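Long-range contacts in autophagy-related protein 9 (Schizosaccharomyces pombe, PDB 7D0I), which scrambles phospholipids between the two leaflets of the membrane and supplies membrane to the growing autophagosome: residues Asn402-Leu407 / Cys628-Val633; Ala451-Arg456 / Tyr600-Val605; Gln492-Asn497 / Leu561-Glu566. The protein carries 1 engineered substitution. All coordinates share one frame; numbering follows the deposited sequence.

Overall arrangement
The three contacts are nested along the chain: residues 492-497/561-566 (interaction 3) lie inside the loop closed by 451-456/600-605 (interaction 2), which in turn lies inside the loop closed by 402-407/628-633 (interaction 1). Interactions 2 and 3 are neighbours, with centres about 21 Å apart and nearest atoms about 10 Å apart. Interaction 1 lies apart, its centre about 40 Å from that of interaction 2 and about 51 Å from that of interaction 3; helix 603-624 and helix 629-638, consecutive in the chain, connect it to interaction 2. The Arg-603 side chain of interaction 2 lies about 6 Å from a bound lauryl maltose neopentyl glycol. Each contact has other copies of the protein beside it.

Interaction 1 of 3, residues Asn402-Leu407 / Cys628-Val633; sequences NSRKRL and CSQDIV
The guanidinium of Arg-404 and the side-chain amide of Gln-630 are flat groups whose planes are 35° apart, and the amide nitrogen NE2 meets the guanidinium obliquely. A third flat group, the guanidinium of Arg-406, carries CD2 of Leu-407 over one face, offset toward the rim. NE2 of Gln-630 donates to the main-chain O of Arg-404 at 2.9 Å, and that oxygen lies almost in the amide plane. The bond is nearly straight at the hydrogen, 163°, although the donor approaches from above the carbonyl plane. Gln-630 gets there because its CG is anti to the backbone N and the chain bends at chi2 (69°), turning the amide toward Arg-404. The two long side chains cross at about a right angle, with NH1 of Arg-404 3.4 Å from NE2 of Gln-630. Both are donors and do not bond; Asp-634 reconciles them, forming a salt bridge with Arg-404 NH2 and accepting a hydrogen bond from Gln-630 NE2. Ser-408 OG pairs with Gln-630 OE1, so both ends of the amide are used, a role that glutamine, with a donor and an acceptor in one group, can fill. The contact thus joins the beginnings of two helices, 404-410 (loosely formed at its start) and 629-638, far apart in sequence and both probably cytoplasmic, with Cys-628 at the N-cap of the second. Beside this polar group Val-633 points toward helix 404-410, placing CG1 4.3 Å from CB of Leu-407, while Val-633 CG2 lies 4.1 Å from Leu-407 C. Both residues are buried, the valine methyls resting on the start of the Leu-407 side chain and on its main chain. At the outer end Asn-402 OD1 takes a hydrogen bond from Asn-400 of another copy of the protein.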
loop_
_atom_site.group_PDB
_atom_site.type_symbol
_atom_site.label_atom_id
_atom_site.label_comp_id
_atom_site.label_asym_id
_atom_site.label_seq_id
_atom_site.Cartn_x
_atom_site.Cartn_y
_atom_site.Cartn_z
ATOM N N ASN A 402 -53.397 15.981 -4.050
ATOM C CA ASN A 402 -54.606 16.767 -4.250
ATOM C C ASN A 402 -54.742 17.892 -3.239
ATOM O O ASN A 402 -55.441 18.872 -3.513
ATOM C CB ASN A 402 -55.843 15.870 -4.182
ATOM C CG ASN A 402 -55.831 14.781 -5.229
ATOM O OD1 ASN A 402 -55.551 13.621 -4.934
ATOM N ND2 ASN A 402 -56.133 15.149 -6.465
ATOM N N SER A 403 -54.094 17.773 -2.087
ATOM C CA SER A 403 -54.147 18.789 -1.050
ATOM C C SER A 403 -53.057 19.839 -1.205
ATOM O O SER A 403 -52.858 20.646 -0.296
ATOM C CB SER A 403 -54.045 18.137 0.329
ATOM O OG SER A 403 -54.712 18.912 1.305
ATOM N N ARG A 404 -52.358 19.855 -2.341
ATOM C CA ARG A 404 -51.259 20.789 -2.537
ATOM C C ARG A 404 -51.714 22.233 -2.644
ATOM O O ARG A 404 -50.871 23.128 -2.594
ATOM C CB ARG A 404 -50.472 20.424 -3.793
ATOM C CG ARG A 404 -51.284 20.508 -5.065
ATOM C CD ARG A 404 -50.395 20.473 -6.287
ATOM N NE ARG A 404 -49.736 21.753 -6.507
ATOM C CZ ARG A 404 -48.730 21.937 -7.351
ATOM N NH1 ARG A 404 -48.188 23.137 -7.490
ATOM N NH2 ARG A 404 -48.257 20.918 -8.051
ATOM N N LYS A 405 -53.008 22.485 -2.809
ATOM C CA LYS A 405 -53.507 23.849 -2.878
ATOM C C LYS A 405 -54.040 24.351 -1.549
ATOM O O LYS A 405 -54.071 25.565 -1.333
ATOM C CB LYS A 405 -54.615 23.959 -3.934
ATOM C CG LYS A 405 -54.195 23.524 -5.325
ATOM C CD LYS A 405 -53.125 24.434 -5.897
ATOM C CE LYS A 405 -53.652 25.841 -6.101
ATOM N NZ LYS A 405 -54.777 25.875 -7.076
ATOM N N ARG A 406 -54.463 23.453 -0.663
ATOM C CA ARG A 406 -54.914 23.869 0.657
ATOM C C ARG A 406 -53.732 24.131 1.578
ATOM O O ARG A 406 -53.707 25.135 2.294
ATOM C CB ARG A 406 -55.829 22.804 1.255
ATOM C CG ARG A 406 -56.269 23.095 2.670
ATOM C CD ARG A 406 -57.200 22.014 3.181
ATOM N NE ARG A 406 -56.611 20.687 3.060
ATOM C CZ ARG A 406 -55.980 20.057 4.045
ATOM N NH1 ARG A 406 -55.475 18.851 3.843
ATOM N NH2 ARG A 406 -55.863 20.632 5.232
ATOM N N LEU A 407 -52.746 23.236 1.568
ATOM C CA LEU A 407 -51.576 23.414 2.417
ATOM C C LEU A 407 -50.746 24.608 1.972
ATOM O O LEU A 407 -50.259 25.378 2.806
ATOM C CB LEU A 407 -50.732 22.146 2.407
ATOM C CG LEU A 407 -51.462 20.885 2.840
ATOM C CD1 LEU A 407 -50.552 19.711 2.674
ATOM C CD2 LEU A 407 -51.905 21.008 4.272
ATOM N N CYS A 628 -42.811 31.770 -2.180
ATOM C CA CYS A 628 -42.146 30.480 -2.260
ATOM C C CYS A 628 -42.850 29.408 -1.440
ATOM O O CYS A 628 -42.264 28.359 -1.171
ATOM C CB CYS A 628 -40.690 30.610 -1.813
ATOM S SG CYS A 628 -39.662 31.630 -2.873
ATOM N N SER A 629 -44.096 29.648 -1.033
ATOM C CA SER A 629 -44.784 28.682 -0.188
ATOM C C SER A 629 -45.131 27.425 -0.968
ATOM O O SER A 629 -44.838 26.310 -0.522
ATOM C CB SER A 629 -46.039 29.305 0.410
ATOM O OG SER A 629 -46.933 29.685 -0.614
ATOM N N GLN A 630 -45.744 27.587 -2.141
ATOM C CA GLN A 630 -46.141 26.444 -2.955
ATOM C C GLN A 630 -44.990 25.461 -3.125
ATOM O O GLN A 630 -45.098 24.289 -2.755
ATOM C CB GLN A 630 -46.644 26.921 -4.315
ATOM C CG GLN A 630 -47.261 25.825 -5.157
ATOM C CD GLN A 630 -48.572 25.333 -4.588
ATOM O OE1 GLN A 630 -49.532 26.091 -4.466
ATOM N NE2 GLN A 630 -48.617 24.061 -4.229
ATOM N N ASP A 631 -43.867 25.943 -3.666
ATOM C CA ASP A 631 -42.688 25.102 -3.851
ATOM C C ASP A 631 -42.378 24.301 -2.598
ATOM O O ASP A 631 -42.160 23.086 -2.665
ATOM C CB ASP A 631 -41.483 25.957 -4.229
ATOM C CG ASP A 631 -41.514 26.396 -5.670
ATOM O OD1 ASP A 631 -42.206 25.741 -6.475
ATOM O OD2 ASP A 631 -40.837 27.390 -6.000
ATOM N N ILE A 632 -42.380 24.964 -1.442
ATOM C CA ILE A 632 -42.039 24.288 -0.197
ATOM C C ILE A 632 -42.916 23.062 -0.007
ATOM O O ILE A 632 -42.419 21.953 0.213
ATOM C CB ILE A 632 -42.153 25.256 0.989
ATOM C CG1 ILE A 632 -41.030 26.280 0.931
ATOM C CG2 ILE A 632 -42.102 24.499 2.287
ATOM C CD1 ILE A 632 -41.251 27.453 1.817
ATOM N N VAL A 633 -44.232 23.236 -0.143
ATOM C CA VAL A 633 -45.138 22.099 -0.021
ATOM C C VAL A 633 -44.740 21.002 -0.999
ATOM O O VAL A 633 -44.570 19.837 -0.615
ATOM C CB VAL A 633 -46.592 22.546 -0.242
ATOM C CG1 VAL A 633 -47.500 21.349 -0.251
ATOM C CG2 VAL A 633 -47.001 23.500 0.843
#

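Interaction 2 of 3, residues Ala451-Arg456 / Tyr600-Val605; sequences ALSTRR and YSYRIV
Arg-455 turns CG anti to its carbonyl carbon (chi1 -61°) and bends at chi3 (86°), so that its aliphatic part crosses the face of one tyrosine and its guanidinium reaches another. Tyr-600 has CG anti to the backbone N (chi1 177°), which brings its ring face against CB of Arg-455, 3.8 Å from the centroid of the Tyr-600 ring in a CH-pi contact. Beyond it, the guanidinium makes a cation-pi contact with Tyr-602, steeply inclined to the ring rather than stacked parallel, NH1 leading over the face and CZ of Arg-455 4.4 Å from the centroid of the Tyr-602 ring. NE of Arg-455 also donates to the main-chain O of Tyr-600 at 3.2 Å, from above the carbonyl plane, and NH2, less surely placed, appears to share that oxygen. Arginine suits the site, combining an apolar stem with a flat, charged tip bearing several N-H donors. The backbones form a short two-stranded antiparallel sheet. Arg-456 and Ser-601 are its hydrogen-bonded pair: Arg-456 N gives to Ser-601 O at 2.9 Å, while the return bond from Ser-601 N is weak. Arg-455 and Tyr-602 form the adjacent non-hydrogen-bonded pair. One step on, Thr-454 O accepts from N of Arg-603 at 2.9 Å, holding the first residue of helix 603-624, whose N-cap is Tyr-602. On the other flank CG2 of Thr-454 covers one face of each guanidinium of Arg-456 and Arg-603. These side chains run alongside each other, with NE of Arg-456 3.3 Å from NH2 of Arg-603, two donors that cannot bond each other. Two like charges so close would be unfavourable alone; Glu-559 of a neighbouring subunit, in a salt bridge with Arg-603 and a weak, long ion pair with Arg-456, probably offsets them.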
loop_
_atom_site.group_PDB
_atom_site.type_symbol
_atom_site.label_atom_id
_atom_site.label_comp_id
_atom_site.label_asym_id
_atom_site.label_seq_id
_atom_site.Cartn_x
_atom_site.Cartn_y
_atom_site.Cartn_z
ATOM N N ALA A 451 -7.302 41.630 17.546
ATOM C CA ALA A 451 -8.496 40.794 17.519
ATOM C C ALA A 451 -9.674 41.491 16.861
ATOM O O ALA A 451 -10.827 41.211 17.207
ATOM C CB ALA A 451 -8.861 40.349 18.934
ATOM N N LEU A 452 -9.409 42.412 15.939
ATOM C CA LEU A 452 -10.453 42.972 15.094
ATOM C C LEU A 452 -10.553 42.268 13.753
ATOM O O LEU A 452 -11.630 42.250 13.151
ATOM C CB LEU A 452 -10.207 44.467 14.866
ATOM C CG LEU A 452 -11.350 45.314 14.297
ATOM C CD1 LEU A 452 -11.302 46.699 14.898
ATOM C CD2 LEU A 452 -11.281 45.400 12.783
ATOM N N SER A 453 -9.457 41.683 13.278
ATOM C CA SER A 453 -9.447 40.930 12.035
ATOM C C SER A 453 -9.722 39.449 12.242
ATOM O O SER A 453 -9.386 38.639 11.371
ATOM C CB SER A 453 -8.107 41.110 11.321
ATOM O OG SER A 453 -7.977 40.180 10.260
ATOM N N THR A 454 -10.303 39.069 13.376
ATOM C CA THR A 454 -10.670 37.679 13.589
ATOM C C THR A 454 -11.815 37.319 12.660
ATOM O O THR A 454 -12.900 37.898 12.751
ATOM C CB THR A 454 -11.066 37.444 15.039
ATOM O OG1 THR A 454 -9.895 37.471 15.863
ATOM C CG2 THR A 454 -11.741 36.105 15.184
ATOM N N ARG A 455 -11.574 36.376 11.763
ATOM C CA ARG A 455 -12.564 35.985 10.778
ATOM C C ARG A 455 -13.249 34.694 11.195
ATOM O O ARG A 455 -12.643 33.811 11.802
ATOM C CB ARG A 455 -11.921 35.825 9.406
ATOM C CG ARG A 455 -11.286 37.091 8.885
ATOM C CD ARG A 455 -10.470 36.834 7.639
ATOM N NE ARG A 455 -11.279 36.877 6.431
ATOM C CZ ARG A 455 -11.333 37.924 5.620
ATOM N NH1 ARG A 455 -10.619 38.999 5.895
ATOM N NH2 ARG A 455 -12.090 37.896 4.538
ATOM N N ARG A 456 -14.534 34.608 10.869
ATOM C CA ARG A 456 -15.365 33.456 11.158
ATOM C C ARG A 456 -16.282 33.224 9.970
ATOM O O ARG A 456 -16.481 34.112 9.142
ATOM C CB ARG A 456 -16.185 33.667 12.432
ATOM C CG ARG A 456 -15.370 33.786 13.695
ATOM C CD ARG A 456 -15.002 32.430 14.237
ATOM N NE ARG A 456 -14.113 32.512 15.386
ATOM C CZ ARG A 456 -12.789 32.428 15.312
ATOM N NH1 ARG A 456 -12.197 32.257 14.141
ATOM N NH2 ARG A 456 -12.058 32.512 16.412
ATOM N N TYR A 600 -16.253 33.563 4.456
ATOM C CA TYR A 600 -15.395 33.600 5.639
ATOM C C TYR A 600 -15.122 35.062 5.952
ATOM O O TYR A 600 -14.118 35.617 5.509
ATOM C CB TYR A 600 -14.136 32.828 5.344
ATOM C CG TYR A 600 -13.071 32.780 6.401
ATOM C CD1 TYR A 600 -13.219 32.002 7.525
ATOM C CD2 TYR A 600 -11.880 33.445 6.229
ATOM C CE1 TYR A 600 -12.237 31.930 8.467
ATOM C CE2 TYR A 600 -10.895 33.378 7.165
ATOM C CZ TYR A 600 -11.077 32.621 8.283
ATOM O OH TYR A 600 -10.089 32.556 9.227
ATOM N N SER A 601 -16.007 35.686 6.719
ATOM C CA SER A 601 -16.016 37.131 6.870
ATOM C C SER A 601 -15.355 37.539 8.175
ATOM O O SER A 601 -14.866 36.712 8.939
ATOM C CB SER A 601 -17.444 37.665 6.809
ATOM O OG SER A 601 -18.021 37.454 5.537
ATOM N N TYR A 602 -15.336 38.841 8.429
ATOM C CA TYR A 602 -14.884 39.352 9.709
ATOM C C TYR A 602 -15.964 39.151 10.756
ATOM O O TYR A 602 -17.157 39.180 10.456
ATOM C CB TYR A 602 -14.543 40.836 9.617
ATOM C CG TYR A 602 -13.333 41.150 8.781
ATOM C CD1 TYR A 602 -12.062 40.875 9.243
ATOM C CD2 TYR A 602 -13.464 41.748 7.540
ATOM C CE1 TYR A 602 -10.959 41.164 8.490
ATOM C CE2 TYR A 602 -12.365 42.041 6.778
ATOM C CZ TYR A 602 -11.114 41.748 7.257
ATOM O OH TYR A 602 -10.009 42.039 6.500
ATOM N N ARG A 603 -15.542 38.956 12.001
ATOM C CA ARG A 603 -16.519 38.734 13.057
ATOM C C ARG A 603 -17.368 39.972 13.306
ATOM O O ARG A 603 -18.554 39.856 13.631
ATOM C CB ARG A 603 -15.813 38.298 14.334
ATOM C CG ARG A 603 -16.738 38.105 15.504
ATOM C CD ARG A 603 -15.956 37.851 16.766
ATOM N NE ARG A 603 -15.427 36.497 16.821
ATOM C CZ ARG A 603 -14.610 36.058 17.769
ATOM N NH1 ARG A 603 -14.220 36.874 18.737
ATOM N NH2 ARG A 603 -14.175 34.808 17.747
ATOM N N ILE A 604 -16.797 41.163 13.138
ATOM C CA ILE A 604 -17.563 42.383 13.360
ATOM C C ILE A 604 -18.595 42.574 12.256
ATOM O O ILE A 604 -19.714 43.036 12.506
ATOM C CB ILE A 604 -16.613 43.588 13.479
ATOM C CG1 ILE A 604 -17.406 44.875 13.669
ATOM C CG2 ILE A 604 -15.707 43.682 12.273
ATOM C CD1 ILE A 604 -18.189 44.913 14.958
ATOM N N VAL A 605 -18.246 42.210 11.023
ATOM C CA VAL A 605 -19.224 42.240 9.942
ATOM C C VAL A 605 -20.329 41.231 10.209
ATOM O O VAL A 605 -21.511 41.494 9.944
ATOM C CB VAL A 605 -18.533 41.980 8.595
ATOM C CG1 VAL A 605 -19.553 41.926 7.492
ATOM C CG2 VAL A 605 -17.519 43.055 8.320
#

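Interaction 3 of 3, residues Gln492-Asn497 / Leu561-Glu566; sequences QFPDFN and LVFAPE
Phe-563 is the ring around which this contact is arranged. Pro-494 reaches toward it tip to tip and lays CG over one face, 3.9 Å from the centroid of the Phe-563 ring, a CH-pi contact for which a proline ring, rigid and rich in C-H groups, is well suited. Phe-496 also comes tip to tip, with CZ 4.2 Å from CD2 of Phe-563. The amide of Gln-492 approaches the edge instead, its plane 78° from that of the ring and its NE2 4.1 Å from CD1 of Phe-563. Bent at chi2 (-65°), Gln-492 folds back so that OE1 receives the main-chain N-H of Ala-564. This hydrogen bond, 3.1 Å from Ala-564 N to Gln-492 OE1, is almost straight at the hydrogen (174°), and the donor stands above the amide carbonyl plane. A buried glutamine can thereby spend its carbonyl oxygen on a backbone N-H while its CB packs against Pro-565, 3.9 Å from the CA of that proline. On the other flank Phe-493, crossing Pro-565 obliquely, brings CZ to 3.4 Å from CB of Pro-565. Lys-197 of a neighbouring subunit makes a cation-pi contact with Phe-496, and Phe-493 packs on Thr-299 of the same subunit. Ala-564 is the N-cap of helix 565-576, and proline fits the first helical position after it because no amide hydrogen is needed there. The two loops meet at what is probably the cytoplasmic end of the hairpin formed by transmembrane helices 496-520 and 538-555, so tying together the segments that enter and leave it.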
loop_
_atom_site.group_PDB
_atom_site.type_symbol
_atom_site.label_atom_id
_atom_site.label_comp_id
_atom_site.label_asym_id
_atom_site.label_seq_id
_atom_site.Cartn_x
_atom_site.Cartn_y
_atom_site.Cartn_z
ATOM N N GLN A 492 -2.498 34.050 1.142
ATOM C CA GLN A 492 -1.652 33.700 0.013
ATOM C C GLN A 492 -1.803 34.647 -1.159
ATOM O O GLN A 492 -1.339 34.318 -2.252
ATOM C CB GLN A 492 -1.954 32.280 -0.456
ATOM C CG GLN A 492 -1.865 31.239 0.621
ATOM C CD GLN A 492 -0.478 31.088 1.160
ATOM O OE1 GLN A 492 0.311 30.309 0.644
ATOM N NE2 GLN A 492 -0.169 31.826 2.210
ATOM N N PHE A 493 -2.427 35.805 -0.970
ATOM C CA PHE A 493 -2.687 36.747 -2.057
ATOM C C PHE A 493 -2.112 38.111 -1.701
ATOM O O PHE A 493 -2.858 39.057 -1.424
ATOM C CB PHE A 493 -4.181 36.848 -2.342
ATOM C CG PHE A 493 -4.770 35.586 -2.873
ATOM C CD1 PHE A 493 -4.997 35.434 -4.217
ATOM C CD2 PHE A 493 -5.080 34.544 -2.030
ATOM C CE1 PHE A 493 -5.528 34.275 -4.706
ATOM C CE2 PHE A 493 -5.608 33.388 -2.518
ATOM C CZ PHE A 493 -5.834 33.254 -3.855
ATOM N N PRO A 494 -0.792 38.249 -1.712
ATOM C CA PRO A 494 -0.179 39.535 -1.385
ATOM C C PRO A 494 -0.211 40.473 -2.583
ATOM O O PRO A 494 -0.490 40.078 -3.714
ATOM C CB PRO A 494 1.252 39.142 -1.023
ATOM C CG PRO A 494 1.520 37.981 -1.890
ATOM C CD PRO A 494 0.223 37.236 -2.038
ATOM N N ASP A 495 0.078 41.739 -2.312
ATOM C CA ASP A 495 0.085 42.779 -3.334
ATOM C C ASP A 495 1.538 43.092 -3.662
ATOM O O ASP A 495 2.188 43.874 -2.966
ATOM C CB ASP A 495 -0.661 44.017 -2.857
ATOM C CG ASP A 495 -1.043 44.931 -3.990
ATOM O OD1 ASP A 495 -0.823 44.552 -5.157
ATOM O OD2 ASP A 495 -1.565 46.029 -3.717
ATOM N N PHE A 496 2.048 42.485 -4.736
ATOM C CA PHE A 496 3.466 42.612 -5.045
ATOM C C PHE A 496 3.831 44.040 -5.429
ATOM O O PHE A 496 4.904 44.529 -5.060
ATOM C CB PHE A 496 3.844 41.640 -6.155
ATOM C CG PHE A 496 3.734 40.206 -5.755
ATOM C CD1 PHE A 496 4.524 39.699 -4.743
ATOM C CD2 PHE A 496 2.849 39.362 -6.392
ATOM C CE1 PHE A 496 4.429 38.381 -4.369
ATOM C CE2 PHE A 496 2.750 38.040 -6.023
ATOM C CZ PHE A 496 3.542 37.549 -5.010
ATOM N N ASN A 497 2.949 44.730 -6.152
ATOM C CA ASN A 497 3.217 46.116 -6.509
ATOM C C ASN A 497 3.221 47.036 -5.298
ATOM O O ASN A 497 3.727 48.156 -5.389
ATOM C CB ASN A 497 2.193 46.603 -7.527
ATOM C CG ASN A 497 2.065 45.669 -8.702
ATOM O OD1 ASN A 497 2.361 44.484 -8.596
ATOM N ND2 ASN A 497 1.620 46.198 -9.834
ATOM N N LEU A 561 9.563 32.719 1.716
ATOM C CA LEU A 561 8.154 32.399 1.895
ATOM C C LEU A 561 7.574 32.046 0.537
ATOM O O LEU A 561 7.711 32.816 -0.417
ATOM C CB LEU A 561 7.399 33.573 2.513
ATOM C CG LEU A 561 6.250 33.263 3.467
ATOM C CD1 LEU A 561 6.764 32.507 4.664
ATOM C CD2 LEU A 561 5.584 34.543 3.907
ATOM N N VAL A 562 6.942 30.886 0.450
ATOM C CA VAL A 562 6.419 30.365 -0.804
ATOM C C VAL A 562 4.905 30.493 -0.761
ATOM O O VAL A 562 4.239 29.845 0.055
ATOM C CB VAL A 562 6.849 28.913 -1.042
ATOM C CG1 VAL A 562 6.287 28.411 -2.354
ATOM C CG2 VAL A 562 8.361 28.808 -1.032
ATOM N N PHE A 563 4.361 31.328 -1.639
ATOM C CA PHE A 563 2.924 31.520 -1.744
ATOM C C PHE A 563 2.348 30.512 -2.724
ATOM O O PHE A 563 2.791 30.432 -3.872
ATOM C CB PHE A 563 2.611 32.941 -2.200
ATOM C CG PHE A 563 3.056 33.987 -1.238
ATOM C CD1 PHE A 563 2.733 33.890 0.096
ATOM C CD2 PHE A 563 3.810 35.057 -1.661
ATOM C CE1 PHE A 563 3.141 34.849 0.989
ATOM C CE2 PHE A 563 4.221 36.016 -0.769
ATOM C CZ PHE A 563 3.886 35.910 0.557
ATOM N N ALA A 564 1.363 29.744 -2.270
ATOM C CA ALA A 564 0.719 28.733 -3.104
ATOM C C ALA A 564 -0.758 28.701 -2.766
ATOM O O ALA A 564 -1.201 27.920 -1.913
ATOM C CB ALA A 564 1.357 27.359 -2.906
ATOM N N PRO A 565 -1.561 29.542 -3.416
ATOM C CA PRO A 565 -2.985 29.605 -3.065
ATOM C C PRO A 565 -3.759 28.335 -3.368
ATOM O O PRO A 565 -4.707 28.026 -2.642
ATOM C CB PRO A 565 -3.495 30.786 -3.895
ATOM C CG PRO A 565 -2.502 30.964 -4.964
ATOM C CD PRO A 565 -1.192 30.583 -4.382
ATOM N N GLU A 566 -3.390 27.579 -4.399
ATOM C CA GLU A 566 -4.210 26.437 -4.781
ATOM C C GLU A 566 -4.120 25.308 -3.763
ATOM O O GLU A 566 -5.134 24.685 -3.433
ATOM C CB GLU A 566 -3.810 25.932 -6.161
ATOM C CG GLU A 566 -4.851 25.024 -6.777
ATOM C CD GLU A 566 -4.252 23.818 -7.461
ATOM O OE1 GLU A 566 -3.034 23.588 -7.315
ATOM O OE2 GLU A 566 -5.004 23.092 -8.142
#